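Long-range contacts in tRNA uridine(34) acetyltransferase (Methanocaldococcus infernus, PDB 6IA8), which catalyses formation of 5-(carboxymethyl)uridine at the wobble position 34 of tRNAs, using acetyl-CoA, S-adenosyl-L-methionine and a [4Fe-4S] cluster: residues G141-A146 / I190-Y196; I149-D153 / Q204-L208. One frame throughout, in Å; residues are numbered along the deposited sequence. Where two conformers were deposited one is given.

Contact 1: G141-A146 / I190-Y196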
loop_
_atom_site.group_PDB
_atom_site.type_symbol
_atom_site.label_atom_id
_atom_site.label_comp_id
_atom_site.label_asym_id
_atom_site.label_seq_id
_atom_site.Cartn_x
_atom_site.Cartn_y
_atom_site.Cartn_z
ATOM N N GLY A 141 -5.846 -9.596 8.915
ATOM C CA GLY A 141 -5.731 -10.902 9.539
ATOM C C GLY A 141 -4.421 -11.600 9.233
ATOM O O GLY A 141 -3.868 -12.299 10.085
ATOM N N GLY A 142 -3.919 -11.424 8.014
ATOM C CA GLY A 142 -2.687 -12.055 7.592
ATOM C C GLY A 142 -2.811 -13.500 7.170
ATOM O O GLY A 142 -1.883 -14.029 6.549
ATOM N N THR A 143 -3.917 -14.160 7.479
ATOM C CA THR A 143 -4.101 -15.554 7.123
ATOM C C THR A 143 -5.096 -15.748 5.993
ATOM O O THR A 143 -5.392 -16.897 5.637
ATOM C CB THR A 143 -4.562 -16.347 8.352
ATOM O OG1 THR A 143 -5.825 -15.843 8.806
ATOM C CG2 THR A 143 -3.540 -16.231 9.474
ATOM N N PHE A 144 -5.614 -14.661 5.415
ATOM C CA PHE A 144 -6.691 -14.783 4.432
ATOM C C PHE A 144 -6.311 -15.655 3.246
ATOM O O PHE A 144 -7.127 -16.510 2.846
ATOM C CB PHE A 144 -7.110 -13.380 3.983
ATOM C CG PHE A 144 -8.350 -13.349 3.111
ATOM C CD1 PHE A 144 -9.578 -13.688 3.623
ATOM C CD2 PHE A 144 -8.274 -12.943 1.785
ATOM C CE1 PHE A 144 -10.690 -13.636 2.831
ATOM C CE2 PHE A 144 -9.373 -12.878 0.993
ATOM C CZ PHE A 144 -10.590 -13.218 1.507
ATOM N N PRO A 145 -5.104 -15.546 2.675
ATOM C CA PRO A 145 -4.768 -16.381 1.511
ATOM C C PRO A 145 -4.618 -17.845 1.845
ATOM O O PRO A 145 -4.600 -18.671 0.925
ATOM C CB PRO A 145 -3.438 -15.787 1.014
ATOM C CG PRO A 145 -3.387 -14.389 1.590
ATOM C CD PRO A 145 -4.079 -14.503 2.919
ATOM N N ALA A 146 -4.529 -18.199 3.121
ATOM C CA ALA A 146 -4.470 -19.598 3.527
ATOM C C ALA A 146 -5.846 -20.193 3.789
ATOM O O ALA A 146 -5.960 -21.412 3.956
ATOM C CB ALA A 146 -3.615 -19.762 4.789
ATOM N N ILE A 190 -4.735 -6.944 0.492
ATOM C CA ILE A 190 -4.757 -8.190 1.251
ATOM C C ILE A 190 -3.460 -8.278 2.043
ATOM O O ILE A 190 -2.374 -8.108 1.485
ATOM C CB ILE A 190 -4.932 -9.407 0.328
ATOM C CG1 ILE A 190 -6.275 -9.300 -0.393
ATOM C CG2 ILE A 190 -4.918 -10.727 1.150
ATOM C CD1 ILE A 190 -6.528 -10.417 -1.326
ATOM N N GLU A 191 -3.570 -8.494 3.341
ATOM C CA GLU A 191 -2.396 -8.687 4.178
ATOM C C GLU A 191 -2.093 -10.172 4.238
ATOM O O GLU A 191 -3.011 -10.995 4.360
ATOM C CB GLU A 191 -2.636 -8.135 5.583
ATOM C CG GLU A 191 -3.109 -6.689 5.607
ATOM C CD GLU A 191 -3.228 -6.135 7.013
ATOM O OE1 GLU A 191 -3.266 -6.928 7.977
ATOM O OE2 GLU A 191 -3.272 -4.900 7.161
ATOM N N THR A 192 -0.810 -10.522 4.161
ATOM C CA THR A 192 -0.472 -11.940 4.193
ATOM C C THR A 192 0.931 -12.171 4.723
ATOM O O THR A 192 1.782 -11.285 4.666
ATOM C CB THR A 192 -0.583 -12.580 2.801
ATOM O OG1 THR A 192 -0.502 -14.021 2.888
ATOM C CG2 THR A 192 0.536 -12.050 1.891
ATOM N N ARG A 193 1.155 -13.371 5.256
ATOM C CA ARG A 193 2.498 -13.773 5.646
ATOM C C ARG A 193 3.306 -14.067 4.389
ATOM O O ARG A 193 2.753 -14.567 3.406
ATOM C CB ARG A 193 2.469 -15.012 6.544
ATOM C CG ARG A 193 1.600 -14.866 7.782
ATOM C CD ARG A 193 1.736 -16.097 8.688
ATOM N NE ARG A 193 0.765 -16.089 9.776
ATOM C CZ ARG A 193 0.851 -16.859 10.854
ATOM N NH1 ARG A 193 -0.081 -16.781 11.797
ATOM N NH2 ARG A 193 1.874 -17.693 10.996
ATOM N N PRO A 194 4.602 -13.750 4.379
ATOM C CA PRO A 194 5.387 -13.947 3.151
ATOM C C PRO A 194 5.348 -15.363 2.617
ATOM O O PRO A 194 5.465 -15.545 1.402
ATOM C CB PRO A 194 6.805 -13.557 3.575
ATOM C CG PRO A 194 6.599 -12.564 4.711
ATOM C CD PRO A 194 5.391 -13.110 5.453
ATOM N N ASP A 195 5.202 -16.378 3.467
ATOM C CA ASP A 195 5.172 -17.761 2.998
ATOM C C ASP A 195 3.791 -18.212 2.536
ATOM O O ASP A 195 3.655 -19.349 2.081
ATOM C CB ASP A 195 5.689 -18.711 4.089
ATOM C CG ASP A 195 4.949 -18.558 5.407
ATOM O OD1 ASP A 195 4.546 -17.422 5.750
ATOM O OD2 ASP A 195 4.783 -19.576 6.110
ATOM N N TYR A 196 2.771 -17.363 2.640
ATOM C CA TYR A 196 1.460 -17.609 2.037
ATOM C C TYR A 196 1.312 -16.854 0.722
ATOM O O TYR A 196 0.238 -16.322 0.430
ATOM C CB TYR A 196 0.316 -17.194 2.964
ATOM C CG TYR A 196 0.165 -17.922 4.266
ATOM C CD1 TYR A 196 0.715 -19.173 4.457
ATOM C CD2 TYR A 196 -0.555 -17.343 5.317
ATOM C CE1 TYR A 196 0.577 -19.834 5.687
ATOM C CE2 TYR A 196 -0.702 -17.982 6.527
ATOM C CZ TYR A 196 -0.137 -19.226 6.712
ATOM O OH TYR A 196 -0.293 -19.857 7.922
HETATM O O HOH W 1 -5.476 -10.498 5.453
#
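Two neighbouring strands of the parallel sheet in the radical SAM core, 134-140 and 184-192, hand over here to their beta-to-alpha loops, and the loop 141-146 leans on the end of the second strand and the turn after it. Tyr196, Gly142 and Pro145 bury the largest areas. Gly142 lies 4.1 Å, CA to CA, from Thr192. The positive phi of Gly142 (80°) favours glycine, and the bare CA comes within 3.4 Å of Glu191 O in a CA-H...O contact. Gly142 O in turn lies 3.5 Å from Thr192 CA and accepts a weak hydrogen bond from Arg193 N (3.4 Å). A water bridges the same backbones, accepting from Gly142 N at 3.1 Å and donating to Glu191 O at 2.7 Å. Pro145, in a short 3-10 turn, points at the strand: its CG sits 4.0 Å from Ile190 CG2 and 3.2 Å from Thr192 OG1. Phe144 CD2 adds an apolar contact to Ile190 CG2 at 4.1 Å, its ring also resting on helix 149-164. The Tyr196 ring lies against the loop, with Gly142 O near its edge and Ala146 CB over one face in a CH-pi contact, 3.9 Å from the ring centroid and 12° off the normal.

Contact 2: I149-D153 / Q204-L208; sequences IEYQD and QMLKL
Helices 149-164 and 199-208 pack side by side as neighbouring outer helices following adjacent parallel strands, as in the beta/alpha barrel of radical SAM enzymes, joined here through polar side chains. Segment 149-153 opens the first helix and 204-208 belongs to the second, with phi/psi near -60°/-43° in 149-153 and 204-207. Their short axes run roughly parallel, 11.1 Å apart at closest approach with a signed crossing angle of -27°. The nearest CA atoms are Ile149 with Gln204 (7.8 Å) and Asp153 with Leu208 (6.8 Å). Asp153, chi1 m, is the main acceptor: OD1 takes a well-aligned hydrogen bond from Gln204 NE2 (2.9 Å, 167°), and OD2 forms a salt bridge with Lys207 NZ at 2.9 Å, while the bond from Lys207 NZ to Asp153 OD1 is weak at 3.3 Å. Gln204 (chi1 t, chi2 p) also uses its other end, since Gln204 OE1 accepts from Lys207 NZ at 3.0 Å, one turn of helix along. Lys207 reaches these oxygens with chi1 and chi2 t and chi3 p. Gln152, chi1 m, offers OE1 to Gln204 NE2 in a weak bond of 3.3 Å; its NE2 is satisfied by Arg147 O. Ile149 CG2, 3.7 Å from Lys207 NZ, and Leu208 CD2, 3.4 Å from Asp153 OD1, border the network. Leu171 of helix 171-178 touches Asp153 and Leu208, while Met205 and Leu208 rest on Ile190 of strand 184-192.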
loop_
_atom_site.group_PDB
_atom_site.type_symbol
_atom_site.label_atom_id
_atom_site.label_comp_id
_atom_site.label_asym_id
_atom_site.label_seq_id
_atom_site.Cartn_x
_atom_site.Cartn_y
_atom_site.Cartn_z
ATOM N N ILE A 149 -10.662 -21.402 -0.481
ATOM C CA ILE A 149 -11.059 -20.496 -1.555
ATOM C C ILE A 149 -12.543 -20.162 -1.448
ATOM O O ILE A 149 -12.963 -19.026 -1.702
ATOM C CB ILE A 149 -10.706 -21.111 -2.919
ATOM C CG1 ILE A 149 -9.195 -21.021 -3.157
ATOM C CG2 ILE A 149 -11.445 -20.395 -4.022
ATOM C CD1 ILE A 149 -8.704 -21.951 -4.249
ATOM N N GLU A 150 -13.356 -21.152 -1.081
ATOM C CA GLU A 150 -14.781 -20.925 -0.887
ATOM C C GLU A 150 -15.019 -19.762 0.055
ATOM O O GLU A 150 -15.852 -18.893 -0.221
ATOM C CB GLU A 150 -15.453 -22.183 -0.336
ATOM C CG GLU A 150 -16.896 -21.993 0.100
ATOM C CD GLU A 150 -17.495 -23.257 0.698
ATOM O OE1 GLU A 150 -16.722 -24.154 1.093
ATOM O OE2 GLU A 150 -18.738 -23.357 0.767
ATOM N N TYR A 151 -14.278 -19.723 1.172
ATOM C CA TYR A 151 -14.432 -18.640 2.139
ATOM C C TYR A 151 -13.936 -17.315 1.582
ATOM O O TYR A 151 -14.585 -16.281 1.780
ATOM C CB TYR A 151 -13.702 -18.979 3.436
ATOM C CG TYR A 151 -13.756 -17.868 4.459
ATOM C CD1 TYR A 151 -14.818 -17.762 5.343
ATOM C CD2 TYR A 151 -12.738 -16.923 4.543
ATOM C CE1 TYR A 151 -14.862 -16.747 6.276
ATOM C CE2 TYR A 151 -12.780 -15.906 5.485
ATOM C CZ TYR A 151 -13.838 -15.821 6.343
ATOM O OH TYR A 151 -13.900 -14.804 7.277
ATOM N N GLN A 152 -12.787 -17.314 0.901
ATOM C CA GLN A 152 -12.260 -16.070 0.347
ATOM C C GLN A 152 -13.232 -15.451 -0.651
ATOM O O GLN A 152 -13.482 -14.237 -0.628
ATOM C CB GLN A 152 -10.921 -16.311 -0.351
ATOM C CG GLN A 152 -9.825 -16.953 0.484
ATOM C CD GLN A 152 -8.521 -17.044 -0.285
ATOM O OE1 GLN A 152 -8.142 -16.109 -0.977
ATOM N NE2 GLN A 152 -7.841 -18.179 -0.187
ATOM N N ASP A 153 -13.721 -16.260 -1.594
ATOM C CA ASP A 153 -14.631 -15.748 -2.613
ATOM C C ASP A 153 -15.877 -15.175 -1.960
ATOM O O ASP A 153 -16.322 -14.072 -2.297
ATOM C CB ASP A 153 -15.000 -16.852 -3.606
ATOM C CG ASP A 153 -13.843 -17.258 -4.481
ATOM O OD1 ASP A 153 -12.763 -16.621 -4.391
ATOM O OD2 ASP A 153 -14.022 -18.204 -5.267
ATOM N N GLN A 204 -5.261 -16.482 -7.040
ATOM C CA GLN A 204 -6.516 -16.300 -6.309
ATOM C C GLN A 204 -6.711 -14.833 -5.929
ATOM O O GLN A 204 -7.807 -14.276 -6.072
ATOM C CB GLN A 204 -6.520 -17.216 -5.081
ATOM C CG GLN A 204 -7.564 -16.909 -4.038
ATOM C CD GLN A 204 -8.992 -17.150 -4.504
ATOM O OE1 GLN A 204 -9.247 -17.696 -5.575
ATOM N NE2 GLN A 204 -9.932 -16.723 -3.691
ATOM N N MET A 205 -5.647 -14.167 -5.484
ATOM C CA MET A 205 -5.793 -12.766 -5.114
ATOM C C MET A 205 -6.172 -11.919 -6.311
ATOM O O MET A 205 -7.006 -11.023 -6.190
ATOM C CB MET A 205 -4.518 -12.254 -4.452
ATOM C CG MET A 205 -4.349 -12.823 -3.034
ATOM S SD MET A 205 -2.926 -12.238 -2.124
ATOM C CE MET A 205 -1.668 -12.665 -3.229
ATOM N N LEU A 206 -5.564 -12.169 -7.469
ATOM C CA LEU A 206 -5.979 -11.473 -8.683
ATOM C C LEU A 206 -7.442 -11.766 -9.025
ATOM O O LEU A 206 -8.174 -10.873 -9.459
ATOM C CB LEU A 206 -5.073 -11.874 -9.847
ATOM C CG LEU A 206 -3.637 -11.356 -9.771
ATOM C CD1 LEU A 206 -2.724 -12.095 -10.733
ATOM C CD2 LEU A 206 -3.667 -9.878 -10.057
ATOM N N LYS A 207 -7.882 -13.016 -8.862
ATOM C CA LYS A 207 -9.288 -13.337 -9.106
ATOM C C LYS A 207 -10.202 -12.495 -8.226
ATOM O O LYS A 207 -11.283 -12.076 -8.654
ATOM C CB LYS A 207 -9.537 -14.827 -8.859
ATOM C CG LYS A 207 -10.881 -15.338 -9.409
ATOM C CD LYS A 207 -11.135 -16.798 -9.010
ATOM C CE LYS A 207 -11.720 -16.901 -7.609
ATOM N NZ LYS A 207 -11.736 -18.286 -7.088
ATOM N N LEU A 208 -9.797 -12.261 -6.983
ATOM C CA LEU A 208 -10.611 -11.482 -6.061
ATOM C C LEU A 208 -10.658 -10.002 -6.425
ATOM O O LEU A 208 -11.512 -9.279 -5.907
ATOM C CB LEU A 208 -10.060 -11.626 -4.649
ATOM C CG LEU A 208 -10.054 -13.010 -4.027
ATOM C CD1 LEU A 208 -9.316 -13.039 -2.714
ATOM C CD2 LEU A 208 -11.482 -13.528 -3.846
#

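How the contacts relate
Contact 1 joins the loop leaving strand 134-140 to the end of strand 184-192, and contact 2 joins the helices that follow those two strands, so together they tie successive beta-alpha units of the barrel-like radical SAM core, once through the loop and once through the helices. Their centres are 12 Å apart and they touch directly: Phe144 CE2 lies 3.7 Å from Leu208 CD1, and Ile190 CD1 lies 3.7 Å from Met205 CG. Pro145 O also packs 3.5 Å from Gln152 NE2. Phe144 and Ile190 meet each other in contact 1, and Ile190 also touches Leu208. Neither contact includes a residue of the probable acetyl-CoA site; the loop expected to bind the cluster is not modelled here.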